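Local coordinates for protein collagen alpha-1(XX) chain (Homo sapiens, PDB 5KF4) that contains a fibronectin type III domain and probably serves as a structural or binding component of the extracellular matrix, at residues 43-48 with 54-59. Sequence-based numbering, arbitrary orientation.
Sequences IVWRAS and REVVVE
R54 pairs with W45 through two backbone bonds, R54 N giving its hydrogen to W45 O at 2.9 Å and R54 O receiving W45 N at 3.0 Å. The indole is laid across the neighbouring strand because CG of W45 sits between its backbone N and carbonyl carbon (chi1 63°). R54 CB then lies over one face as a CH-pi contact, 3.9 Å from the centroid of the five-membered ring, while the extended arginine chain passes NE1 and its guanidinium plane is turned 55° from the ring. A water in the indole plane may bridge W45 NE1 and R54 NH1, though its approach to NE1 is too short to be relied on. E55 lies on the other face of the sheet beside V44, a non-hydrogen-bonded pair; its CG runs alongside V44 CG2 at 3.6 Å, and E55 CA makes a CA-H...O contact of 3.1 Å with I43 O. V56 is the hydrogen-bonded mate of I43, with I43 N to V56 O at 2.9 Å and V56 N returning the bond to I43 O. Its CG1 meets the indole edge at W45 CZ3, 3.7 Å away, and also packs on I43 CB. Without the indole, as with an alanine at W45, R54 CB loses its CH-pi face and V56 CG1 its edge contact, and a gap would probably open beside V56, with the R54 chain freer to turn. Farther along, V58 CG2 meets I43 CD1 at 3.6 Å, continuing the apolar side toward strand 64-67, where T65 touches both residues and L67 packs against I43 and W45. In this antiparallel hairpin 54-59 is the outermost strand of the four-stranded sheet and 40-47 the next one in, with I43, W45 and V58 packing against strand 64-67 of the opposing sheet in the beta sandwich of a fibronectin type III domain.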
loop_
_atom_site.group_PDB
_atom_site.type_symbol
_atom_site.label_atom_id
_atom_site.label_comp_id
_atom_site.label_asym_id
_atom_site.label_seq_id
_atom_site.Cartn_x
_atom_site.Cartn_y
_atom_site.Cartn_z
ATOM N N ILE A 43 0.340 -4.597 0.605
ATOM C CA ILE A 43 0.734 -3.368 -0.079
ATOM C C ILE A 43 0.920 -3.587 -1.584
ATOM O O ILE A 43 1.654 -4.483 -2.005
ATOM C CB ILE A 43 2.034 -2.799 0.518
ATOM C CG1 ILE A 43 1.817 -2.431 1.986
ATOM C CG2 ILE A 43 2.499 -1.587 -0.266
ATOM C CD1 ILE A 43 3.055 -2.536 2.827
ATOM N N VAL A 44 0.249 -2.761 -2.386
ATOM C CA VAL A 44 0.247 -2.903 -3.842
ATOM C C VAL A 44 0.676 -1.612 -4.534
ATOM O O VAL A 44 0.126 -0.549 -4.253
ATOM C CB VAL A 44 -1.159 -3.281 -4.363
ATOM C CG1 VAL A 44 -1.130 -3.526 -5.865
ATOM C CG2 VAL A 44 -1.706 -4.492 -3.618
ATOM N N TRP A 45 1.650 -1.693 -5.435
ATOM C CA TRP A 45 2.003 -0.527 -6.246
ATOM C C TRP A 45 2.233 -0.885 -7.714
ATOM O O TRP A 45 2.838 -1.909 -8.028
ATOM C CB TRP A 45 3.241 0.180 -5.678
ATOM C CG TRP A 45 4.488 -0.643 -5.690
ATOM C CD1 TRP A 45 5.537 -0.520 -6.550
ATOM C CD2 TRP A 45 4.822 -1.716 -4.799
ATOM N NE1 TRP A 45 6.507 -1.448 -6.252
ATOM C CE2 TRP A 45 6.090 -2.197 -5.182
ATOM C CE3 TRP A 45 4.171 -2.318 -3.717
ATOM C CZ2 TRP A 45 6.720 -3.250 -4.523
ATOM C CZ3 TRP A 45 4.795 -3.359 -3.064
ATOM C CH2 TRP A 45 6.059 -3.815 -3.468
ATOM N N ARG A 46 1.727 -0.037 -8.604
ATOM C CA ARG A 46 1.859 -0.238 -10.045
ATOM C C ARG A 46 2.055 1.084 -10.772
ATOM O O ARG A 46 1.597 2.127 -10.308
ATOM C CB ARG A 46 0.643 -0.955 -10.633
ATOM C CG ARG A 46 -0.677 -0.234 -10.448
ATOM C CD ARG A 46 -1.800 -1.030 -11.086
ATOM N NE ARG A 46 -1.486 -1.333 -12.482
ATOM C CZ ARG A 46 -2.098 -2.262 -13.209
ATOM N NH1 ARG A 46 -3.067 -2.997 -12.679
ATOM N NH2 ARG A 46 -1.736 -2.460 -14.471
ATOM N N ALA A 47 2.735 1.046 -11.913
ATOM C CA ALA A 47 2.867 2.241 -12.731
ATOM C C ALA A 47 1.491 2.599 -13.291
ATOM O O ALA A 47 0.819 1.762 -13.897
ATOM C CB ALA A 47 3.877 2.020 -13.855
ATOM N N SER A 48 1.084 3.850 -13.089
ATOM C CA SER A 48 -0.275 4.296 -13.407
ATOM C C SER A 48 -0.611 4.234 -14.897
ATOM O O SER A 48 -1.786 4.211 -15.268
ATOM C CB SER A 48 -0.503 5.721 -12.888
ATOM O OG SER A 48 0.097 6.685 -13.734
ATOM N N ARG A 54 2.913 -4.775 -8.397
ATOM C CA ARG A 54 3.860 -5.400 -7.489
ATOM C C ARG A 54 3.289 -5.384 -6.085
ATOM O O ARG A 54 2.487 -4.525 -5.748
ATOM C CB ARG A 54 5.219 -4.696 -7.530
ATOM C CG ARG A 54 5.926 -4.834 -8.861
ATOM C CD ARG A 54 7.120 -3.921 -8.947
ATOM N NE ARG A 54 7.793 -4.040 -10.235
ATOM C CZ ARG A 54 9.111 -4.028 -10.388
ATOM N NH1 ARG A 54 9.899 -3.901 -9.330
ATOM N NH2 ARG A 54 9.638 -4.141 -11.599
ATOM N N GLU A 55 3.659 -6.369 -5.281
ATOM C CA GLU A 55 3.073 -6.504 -3.959
ATOM C C GLU A 55 4.066 -6.983 -2.905
ATOM O O GLU A 55 5.097 -7.600 -3.201
ATOM C CB GLU A 55 1.877 -7.463 -3.990
ATOM C CG GLU A 55 0.668 -6.952 -4.749
ATOM C CD GLU A 55 -0.408 -8.010 -4.903
ATOM O OE1 GLU A 55 -0.340 -9.036 -4.187
ATOM O OE2 GLU A 55 -1.336 -7.805 -5.714
ATOM N N VAL A 56 3.722 -6.686 -1.660
ATOM C CA VAL A 56 4.442 -7.207 -0.516
ATOM C C VAL A 56 3.447 -7.264 0.627
ATOM O O VAL A 56 2.587 -6.395 0.759
ATOM C CB VAL A 56 5.667 -6.332 -0.141
ATOM C CG1 VAL A 56 5.234 -4.933 0.269
ATOM C CG2 VAL A 56 6.481 -6.977 0.972
ATOM N N VAL A 57 3.512 -8.318 1.424
ATOM C CA VAL A 57 2.644 -8.380 2.582
ATOM C C VAL A 57 3.490 -8.146 3.830
ATOM O O VAL A 57 4.563 -8.731 3.978
ATOM C CB VAL A 57 1.897 -9.727 2.650
ATOM C CG1 VAL A 57 1.225 -9.911 4.002
ATOM C CG2 VAL A 57 0.868 -9.804 1.540
ATOM N N VAL A 58 3.014 -7.277 4.718
ATOM C CA VAL A 58 3.745 -6.973 5.943
ATOM C C VAL A 58 2.869 -7.277 7.152
ATOM O O VAL A 58 1.676 -7.534 7.005
ATOM C CB VAL A 58 4.209 -5.507 5.986
ATOM C CG1 VAL A 58 5.232 -5.247 4.889
ATOM C CG2 VAL A 58 3.023 -4.567 5.853
ATOM N N GLU A 59 3.437 -7.169 8.346
ATOM C CA GLU A 59 2.744 -7.614 9.551
ATOM C C GLU A 59 1.739 -6.604 10.083
ATOM O O GLU A 59 1.751 -5.430 9.720
ATOM C CB GLU A 59 3.745 -7.933 10.660
ATOM C CG GLU A 59 4.804 -8.934 10.271
ATOM C CD GLU A 59 6.007 -8.258 9.649
ATOM O OE1 GLU A 59 5.878 -7.740 8.518
ATOM O OE2 GLU A 59 7.074 -8.227 10.300
HETATM O O HOH W 1 8.883 -2.014 -6.935
#